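Local coordinates for protein inositol dehydrogenase (Lactobacillus casei, PDB 4N54) that probably oxidises scyllo-inositol with NAD as hydride acceptor, its Rossmann-fold domain holding the cofactor next to the sugar alcohol, at residues A[17-22]-A[40-45]; A[80-85]-A[103-108]. All coordinates share one frame; numbering follows the deposited sequence.

Contact 1. Residues A[17-22]-A[40-45]. With NAI (1,4-dihydronicotinamide adenine dinucleotide), chain E.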
loop_
_atom_site.group_PDB
_atom_site.type_symbol
_atom_site.label_atom_id
_atom_site.label_comp_id
_atom_site.label_asym_id
_atom_site.label_seq_id
_atom_site.Cartn_x
_atom_site.Cartn_y
_atom_site.Cartn_z
ATOM N N ILE A 17 -7.173 34.688 -25.715
ATOM C CA ILE A 17 -8.135 34.295 -24.701
ATOM C C ILE A 17 -8.384 35.392 -23.675
ATOM O O ILE A 17 -7.463 36.081 -23.262
ATOM C CB ILE A 17 -7.666 33.029 -23.986
ATOM C CG1 ILE A 17 -7.581 31.867 -24.969
ATOM C CG2 ILE A 17 -8.563 32.689 -22.836
ATOM C CD1 ILE A 17 -7.369 30.546 -24.314
ATOM N N GLY A 18 -9.643 35.553 -23.291
ATOM C CA GLY A 18 -10.014 36.449 -22.225
ATOM C C GLY A 18 -10.694 35.694 -21.102
ATOM O O GLY A 18 -11.616 34.944 -21.347
ATOM N N ILE A 19 -10.246 35.897 -19.868
ATOM C CA ILE A 19 -10.744 35.130 -18.742
ATOM C C ILE A 19 -11.574 35.994 -17.809
ATOM O O ILE A 19 -11.303 37.169 -17.649
ATOM C CB ILE A 19 -9.580 34.430 -17.989
ATOM C CG1 ILE A 19 -10.091 33.409 -16.980
ATOM C CG2 ILE A 19 -8.671 35.430 -17.329
ATOM C CD1 ILE A 19 -9.017 32.544 -16.421
ATOM N N VAL A 20 -12.610 35.410 -17.223
ATOM C CA VAL A 20 -13.361 36.082 -16.173
ATOM C C VAL A 20 -13.259 35.282 -14.890
ATOM O O VAL A 20 -13.677 34.141 -14.819
ATOM C CB VAL A 20 -14.844 36.354 -16.562
ATOM C CG1 VAL A 20 -15.555 35.092 -16.986
ATOM C CG2 VAL A 20 -15.592 37.013 -15.426
ATOM N N GLY A 21 -12.679 35.879 -13.872
ATOM C CA GLY A 21 -12.488 35.172 -12.632
ATOM C C GLY A 21 -11.025 34.890 -12.394
ATOM O O GLY A 21 -10.355 34.297 -13.223
ATOM N N LEU A 22 -10.529 35.321 -11.250
ATOM C CA LEU A 22 -9.149 35.102 -10.921
ATOM C C LEU A 22 -9.035 34.654 -9.473
ATOM O O LEU A 22 -8.096 35.003 -8.777
ATOM C CB LEU A 22 -8.339 36.361 -11.191
ATOM C CG LEU A 22 -8.334 36.866 -12.627
ATOM C CD1 LEU A 22 -7.743 38.233 -12.715
ATOM C CD2 LEU A 22 -7.592 35.936 -13.532
ATOM N N ALA A 40 -1.796 29.774 -27.375
ATOM C CA ALA A 40 -2.790 30.554 -26.663
ATOM C C ALA A 40 -2.148 31.727 -25.968
ATOM O O ALA A 40 -1.033 31.636 -25.490
ATOM C CB ALA A 40 -3.527 29.694 -25.671
ATOM N N LYS A 41 -2.867 32.832 -25.919
ATOM C CA LYS A 41 -2.384 34.015 -25.243
ATOM C C LYS A 41 -3.478 34.577 -24.379
ATOM O O LYS A 41 -4.605 34.732 -24.821
ATOM C CB LYS A 41 -1.940 35.057 -26.261
ATOM C CG LYS A 41 -1.768 36.453 -25.698
ATOM C CD LYS A 41 -1.197 37.392 -26.742
ATOM C CE LYS A 41 -1.171 38.822 -26.244
ATOM N NZ LYS A 41 -0.439 38.978 -24.968
ATOM N N LEU A 42 -3.149 34.881 -23.140
ATOM C CA LEU A 42 -4.128 35.462 -22.254
ATOM C C LEU A 42 -4.163 36.959 -22.478
ATOM O O LEU A 42 -3.386 37.697 -21.901
ATOM C CB LEU A 42 -3.792 35.153 -20.812
ATOM C CG LEU A 42 -4.835 35.566 -19.792
ATOM C CD1 LEU A 42 -6.103 34.754 -19.936
ATOM C CD2 LEU A 42 -4.254 35.418 -18.418
ATOM N N GLN A 43 -5.070 37.398 -23.334
ATOM C CA GLN A 43 -5.118 38.787 -23.734
ATOM C C GLN A 43 -5.891 39.630 -22.735
ATOM O O GLN A 43 -5.505 40.747 -22.437
ATOM C CB GLN A 43 -5.736 38.901 -25.123
ATOM C CG GLN A 43 -6.014 40.307 -25.599
ATOM C CD GLN A 43 -4.772 41.044 -25.999
ATOM O OE1 GLN A 43 -3.730 40.448 -26.230
ATOM N NE2 GLN A 43 -4.873 42.351 -26.083
ATOM N N ALA A 44 -6.969 39.085 -22.201
ATOM C CA ALA A 44 -7.864 39.882 -21.393
ATOM C C ALA A 44 -8.314 39.189 -20.122
ATOM O O ALA A 44 -8.354 37.976 -20.059
ATOM C CB ALA A 44 -9.058 40.286 -22.217
ATOM N N ALA A 45 -8.670 39.977 -19.114
ATOM C CA ALA A 45 -9.123 39.436 -17.843
ATOM C C ALA A 45 -10.162 40.322 -17.178
ATOM O O ALA A 45 -10.044 41.534 -17.170
ATOM C CB ALA A 45 -7.954 39.203 -16.923
HETATM P PA NAI E . -13.468 32.427 -6.249
HETATM O O1A NAI E . -14.520 32.983 -5.446
HETATM O O2A NAI E . -12.197 31.971 -5.695
HETATM O O5B NAI E . -13.124 33.368 -7.417
HETATM C C5B NAI E . -14.106 34.165 -8.004
HETATM C C4B NAI E . -13.517 35.102 -9.030
HETATM O O4B NAI E . -14.586 35.537 -9.844
HETATM C C3B NAI E . -12.931 36.363 -8.435
HETATM O O3B NAI E . -11.909 36.794 -9.290
HETATM C C2B NAI E . -14.014 37.389 -8.563
HETATM O O2B NAI E . -13.430 38.664 -8.716
HETATM C C1B NAI E . -14.670 36.950 -9.844
HETATM N N9A NAI E . -16.057 37.387 -9.936
HETATM C C8A NAI E . -16.995 37.192 -9.035
HETATM N N7A NAI E . -18.164 37.711 -9.424
HETATM C C5A NAI E . -17.978 38.235 -10.622
HETATM C C6A NAI E . -18.803 38.936 -11.607
HETATM N N6A NAI E . -20.072 39.158 -11.346
HETATM N N1A NAI E . -18.255 39.329 -12.755
HETATM C C2A NAI E . -16.967 39.085 -12.988
HETATM N N3A NAI E . -16.153 38.445 -12.144
HETATM C C4A NAI E . -16.587 38.014 -10.958
HETATM O O3 NAI E . -14.154 31.224 -7.006
HETATM P PN NAI E . -13.426 29.949 -7.533
HETATM O O1N NAI E . -13.187 29.064 -6.426
HETATM O O2N NAI E . -12.343 30.330 -8.400
HETATM O O5D NAI E . -14.545 29.323 -8.432
HETATM C C5D NAI E . -14.736 29.684 -9.782
HETATM C C4D NAI E . -15.578 28.698 -10.574
HETATM O O4D NAI E . -14.804 27.566 -10.867
HETATM C C3D NAI E . -16.812 28.226 -9.847
HETATM O O3D NAI E . -17.873 28.134 -10.763
HETATM C C2D NAI E . -16.407 26.868 -9.356
HETATM O O2D NAI E . -17.505 25.988 -9.245
HETATM C C1D NAI E . -15.394 26.410 -10.381
HETATM N N1N NAI E . -14.323 25.634 -9.813
HETATM C C2N NAI E . -14.049 24.499 -10.386
HETATM C C3N NAI E . -13.053 23.674 -9.950
HETATM C C7N NAI E . -12.823 22.382 -10.649
HETATM O O7N NAI E . -12.325 21.502 -10.057
HETATM N N7N NAI E . -13.159 22.189 -11.893
HETATM C C4N NAI E . -12.219 24.064 -8.765
HETATM C C5N NAI E . -12.616 25.348 -8.239
HETATM C C6N NAI E . -13.642 26.075 -8.782
#

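Contact 2. Residues A[80-85]-A[103-108]. With NAI (1,4-dihydronicotinamide adenine dinucleotide), chain E; 2H3 ((1r,2r,3r,4r,5r,6r)-cyclohexane-1,2,3,4,5,6-hexol), chain F.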
loop_
_atom_site.group_PDB
_atom_site.type_symbol
_atom_site.label_atom_id
_atom_site.label_comp_id
_atom_site.label_asym_id
_atom_site.label_seq_id
_atom_site.Cartn_x
_atom_site.Cartn_y
_atom_site.Cartn_z
ATOM N N ALA A 80 -11.732 33.886 -27.832
ATOM C CA ALA A 80 -12.393 32.952 -26.946
ATOM C C ALA A 80 -12.274 33.356 -25.485
ATOM O O ALA A 80 -11.419 34.152 -25.120
ATOM C CB ALA A 80 -11.846 31.575 -27.157
ATOM N N VAL A 81 -13.162 32.807 -24.663
ATOM C CA VAL A 81 -13.185 33.094 -23.243
ATOM C C VAL A 81 -13.171 31.845 -22.382
ATOM O O VAL A 81 -13.674 30.801 -22.758
ATOM C CB VAL A 81 -14.413 33.923 -22.825
ATOM C CG1 VAL A 81 -14.417 35.289 -23.499
ATOM C CG2 VAL A 81 -15.683 33.170 -23.102
ATOM N N PHE A 82 -12.572 31.998 -21.212
ATOM C CA PHE A 82 -12.627 31.025 -20.147
ATOM C C PHE A 82 -13.492 31.597 -19.039
ATOM O O PHE A 82 -13.205 32.653 -18.511
ATOM C CB PHE A 82 -11.225 30.772 -19.606
ATOM C CG PHE A 82 -10.647 29.451 -19.996
ATOM C CD1 PHE A 82 -10.422 29.143 -21.311
ATOM C CD2 PHE A 82 -10.322 28.522 -19.043
ATOM C CE1 PHE A 82 -9.896 27.939 -21.662
ATOM C CE2 PHE A 82 -9.787 27.322 -19.401
ATOM C CZ PHE A 82 -9.582 27.037 -20.711
ATOM N N ILE A 83 -14.547 30.894 -18.680
ATOM C CA ILE A 83 -15.440 31.382 -17.650
ATOM C C ILE A 83 -15.204 30.685 -16.324
ATOM O O ILE A 83 -15.526 29.529 -16.145
ATOM C CB ILE A 83 -16.900 31.288 -18.093
ATOM C CG1 ILE A 83 -17.122 32.199 -19.292
ATOM C CG2 ILE A 83 -17.806 31.666 -17.000
ATOM C CD1 ILE A 83 -18.368 31.939 -20.021
ATOM N N VAL A 84 -14.616 31.428 -15.403
ATOM C CA VAL A 84 -14.267 30.923 -14.093
ATOM C C VAL A 84 -14.859 31.848 -13.032
ATOM O O VAL A 84 -14.334 31.987 -11.944
ATOM C CB VAL A 84 -12.744 30.824 -13.928
ATOM C CG1 VAL A 84 -12.403 29.667 -13.069
ATOM C CG2 VAL A 84 -12.084 30.653 -15.252
ATOM N N SER A 85 -15.956 32.497 -13.389
ATOM C CA SER A 85 -16.725 33.289 -12.457
ATOM C C SER A 85 -17.535 32.333 -11.596
ATOM O O SER A 85 -17.637 31.166 -11.924
ATOM C CB SER A 85 -17.658 34.222 -13.229
ATOM O OG SER A 85 -18.670 33.506 -13.875
ATOM N N HIS A 103 -15.696 31.762 -28.843
ATOM C CA HIS A 103 -15.730 30.397 -28.345
ATOM C C HIS A 103 -15.749 30.397 -26.817
ATOM O O HIS A 103 -15.260 31.322 -26.199
ATOM C CB HIS A 103 -14.521 29.622 -28.854
ATOM C CG HIS A 103 -14.389 29.604 -30.340
ATOM N ND1 HIS A 103 -15.104 28.745 -31.135
ATOM C CD2 HIS A 103 -13.611 30.326 -31.171
ATOM C CE1 HIS A 103 -14.776 28.943 -32.395
ATOM N NE2 HIS A 103 -13.870 29.896 -32.443
ATOM N N VAL A 104 -16.306 29.357 -26.214
ATOM C CA VAL A 104 -16.520 29.365 -24.776
ATOM C C VAL A 104 -16.065 28.118 -24.019
ATOM O O VAL A 104 -16.396 26.999 -24.387
ATOM C CB VAL A 104 -17.990 29.592 -24.452
ATOM C CG1 VAL A 104 -18.256 29.337 -22.995
ATOM C CG2 VAL A 104 -18.389 30.998 -24.817
ATOM N N PHE A 105 -15.295 28.336 -22.960
ATOM C CA PHE A 105 -15.062 27.330 -21.948
ATOM C C PHE A 105 -15.740 27.831 -20.695
ATOM O O PHE A 105 -15.548 28.960 -20.309
ATOM C CB PHE A 105 -13.560 27.125 -21.714
ATOM C CG PHE A 105 -13.222 26.215 -20.557
ATOM C CD1 PHE A 105 -13.212 26.683 -19.264
ATOM C CD2 PHE A 105 -12.860 24.904 -20.772
ATOM C CE1 PHE A 105 -12.886 25.859 -18.228
ATOM C CE2 PHE A 105 -12.535 24.082 -19.730
ATOM C CZ PHE A 105 -12.547 24.556 -18.465
ATOM N N SER A 106 -16.551 26.990 -20.075
ATOM C CA SER A 106 -17.188 27.329 -18.821
ATOM C C SER A 106 -16.868 26.298 -17.757
ATOM O O SER A 106 -16.905 25.109 -18.007
ATOM C CB SER A 106 -18.697 27.419 -18.990
ATOM O OG SER A 106 -19.353 27.643 -17.764
ATOM N N GLU A 107 -16.574 26.770 -16.557
ATOM C CA GLU A 107 -16.410 25.877 -15.440
ATOM C C GLU A 107 -17.724 25.251 -15.039
ATOM O O GLU A 107 -18.783 25.712 -15.418
ATOM C CB GLU A 107 -15.799 26.585 -14.238
ATOM C CG GLU A 107 -14.306 26.514 -14.158
ATOM C CD GLU A 107 -13.777 25.100 -14.198
ATOM O OE1 GLU A 107 -14.465 24.182 -13.731
ATOM O OE2 GLU A 107 -12.670 24.919 -14.712
ATOM N N LYS A 108 -17.612 24.183 -14.273
ATOM C CA LYS A 108 -18.723 23.502 -13.678
ATOM C C LYS A 108 -19.222 24.288 -12.480
ATOM O O LYS A 108 -18.495 25.092 -11.935
ATOM C CB LYS A 108 -18.263 22.124 -13.215
ATOM C CG LYS A 108 -17.094 22.148 -12.209
ATOM C CD LYS A 108 -17.568 21.883 -10.805
ATOM C CE LYS A 108 -17.379 23.066 -9.912
ATOM N NZ LYS A 108 -17.772 22.788 -8.531
HETATM P PA NAI E . -13.468 32.427 -6.249
HETATM O O1A NAI E . -14.520 32.983 -5.446
HETATM O O2A NAI E . -12.197 31.971 -5.695
HETATM O O5B NAI E . -13.124 33.368 -7.417
HETATM C C5B NAI E . -14.106 34.165 -8.004
HETATM C C4B NAI E . -13.517 35.102 -9.030
HETATM O O4B NAI E . -14.586 35.537 -9.844
HETATM C C3B NAI E . -12.931 36.363 -8.435
HETATM O O3B NAI E . -11.909 36.794 -9.290
HETATM C C2B NAI E . -14.014 37.389 -8.563
HETATM O O2B NAI E . -13.430 38.664 -8.716
HETATM C C1B NAI E . -14.670 36.950 -9.844
HETATM N N9A NAI E . -16.057 37.387 -9.936
HETATM C C8A NAI E . -16.995 37.192 -9.035
HETATM N N7A NAI E . -18.164 37.711 -9.424
HETATM C C5A NAI E . -17.978 38.235 -10.622
HETATM C C6A NAI E . -18.803 38.936 -11.607
HETATM N N6A NAI E . -20.072 39.158 -11.346
HETATM N N1A NAI E . -18.255 39.329 -12.755
HETATM C C2A NAI E . -16.967 39.085 -12.988
HETATM N N3A NAI E . -16.153 38.445 -12.144
HETATM C C4A NAI E . -16.587 38.014 -10.958
HETATM O O3 NAI E . -14.154 31.224 -7.006
HETATM P PN NAI E . -13.426 29.949 -7.533
HETATM O O1N NAI E . -13.187 29.064 -6.426
HETATM O O2N NAI E . -12.343 30.330 -8.400
HETATM O O5D NAI E . -14.545 29.323 -8.432
HETATM C C5D NAI E . -14.736 29.684 -9.782
HETATM C C4D NAI E . -15.578 28.698 -10.574
HETATM O O4D NAI E . -14.804 27.566 -10.867
HETATM C C3D NAI E . -16.812 28.226 -9.847
HETATM O O3D NAI E . -17.873 28.134 -10.763
HETATM C C2D NAI E . -16.407 26.868 -9.356
HETATM O O2D NAI E . -17.505 25.988 -9.245
HETATM C C1D NAI E . -15.394 26.410 -10.381
HETATM N N1N NAI E . -14.323 25.634 -9.813
HETATM C C2N NAI E . -14.049 24.499 -10.386
HETATM C C3N NAI E . -13.053 23.674 -9.950
HETATM C C7N NAI E . -12.823 22.382 -10.649
HETATM O O7N NAI E . -12.325 21.502 -10.057
HETATM N N7N NAI E . -13.159 22.189 -11.893
HETATM C C4N NAI E . -12.219 24.064 -8.765
HETATM C C5N NAI E . -12.616 25.348 -8.239
HETATM C C6N NAI E . -13.642 26.075 -8.782
HETATM O O3 2H3 F . -13.042 20.434 -7.312
HETATM C C3 2H3 F . -13.803 21.145 -6.410
HETATM C C4 2H3 F . -12.934 21.790 -5.366
HETATM O O4 2H3 F . -12.361 20.819 -4.583
HETATM C C5 2H3 F . -13.759 22.617 -4.423
HETATM O O5 2H3 F . -12.977 23.197 -3.466
HETATM C C6 2H3 F . -14.511 23.664 -5.173
HETATM O O6 2H3 F . -15.254 24.421 -4.321
HETATM C C1 2H3 F . -15.441 23.073 -6.171
HETATM O O1 2H3 F . -15.937 24.100 -6.929
HETATM C C2 2H3 F . -14.633 22.099 -7.203
HETATM O O2 2H3 F . -15.489 21.397 -8.003
#

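Contact 1. Residues A[17-22]-A[40-45]
The carbonyl of I17 takes two amides at once; the flat groups between 17-22 and 40-45 are peptide units. Q43 N reaches I17 O at 2.7 Å in the carbonyl plane, though its N-H is bent (138°). A44 N comes to the same I17 O at 3.2 Å, tilted 20° from that plane. One oxygen holding two successive amides marks a beta bulge: I17 pairs with L42, but G18 already pairs with A44, and Q43 is the extra residue. Either side of the bulge the pairing is parallel. K41 O takes I17 N almost head-on, while I19 N reaches A44 O at 2.8 Å from above the carbonyl plane, 37° out of it.

On the face carrying I17, I19, L42 and A45 the side chains that meet are aliphatic. L42 CD1 lies 3.7 Å from I19 CG2, the two side chains crossing at a slant. That CG2 stands between the backbone N and carbonyl carbon of I19, a rotation that also sets it 3.9 Å from A45 CB. A30 and I33 of helix 26-35 lie against L42, as expected for the first beta-alpha-beta unit of a Rossmann fold. On the other face A44 CB packs over G18, where a CB would fall only 3.3 Å from A44 CB and be crowded. Q43 leads its amide away, to E63 and E64, and K41 forms a salt bridge with E63.

Past the strand, L22 N donates to O3B of the cofactor's adenosine ribose at 2.8 Å, and V20 CG2 rests near C2A of the adenine. G21 belongs to what is probably the GxGxxG turn. The chemistry implies an apolar, backbone-bonded strand pair whose turn offers the L22 amide to the ribose.

Contact 2. Residues A[80-85]-A[103-108]
F82 and F105 carry the aromatic part of this contact, an offset stack with ring planes only 11° apart and centroids 4.1 Å from each other. F105 CD1 sits over the rim of the F82 ring, 3.4 Å from F82 CD2, and F105 CB makes a CH-pi contact with the same face. With CG anti to the backbone N (chi1 173°), F105 swings its ring over one face of the F82 ring. H29 meets F82 edge-to-face; putting an alanine in place of F82 would probably strip the F105 ring of its stacking partner and open a gap beside H29 and F311.

On the opposite face of the sheet V81 CG2 and V104 CG2 lie side by side and I83 CD1 touches V104 CG1. Helix 90-99 covers I83 there, completing a beta-alpha-beta unit.

Backbone bonds are regular and parallel, V81 and I83 alternating with F105 and E107 as donors; the shortest joins I83 N to F105 O at 2.7 Å.

Polar groups meet the cofactor around S85, E107 and K108. E107 OE1 accepts a hydrogen bond from N7N of the nicotinamide amide at 3.0 Å, nearly straight (170°). K108 N reaches E107 OE1 from above the carboxylate plane, and H29 holds E107 OE2, fixing the group's rotation. K108 O lies 3.0 Å from the ribose O2D, while K108 NZ, less surely placed, approaches scyllo-inositol and D191. A carboxylate held at both oxygens thus probably orients the carboxamide, while K108 reaches the cofactor through its carbonyl and, if NZ is rightly placed, the scyllo-inositol through its amine.

Contacts 1 and 2 are both buried and neither is a surface patch, yet contact 2 lies nearer the centre of the folded chain, about 12 Å between centres against about 19 Å. They share one parallel sheet: strands 15-20 and 80-83 are neighbours, and G18 N to A80 O and V20 O to V84 N are probable hydrogen bonds between them. Each closes its own beta-alpha-beta unit, through helix 26-35 in contact 1 and helix 90-99 in contact 2. Contact 1 is bulged and aliphatic, whereas contact 2 is regular and stacks two aromatic rings. Both end on the cofactor, contact 1 at its adenosine half and contact 2 at the nicotinamide half, where scyllo-inositol is bound.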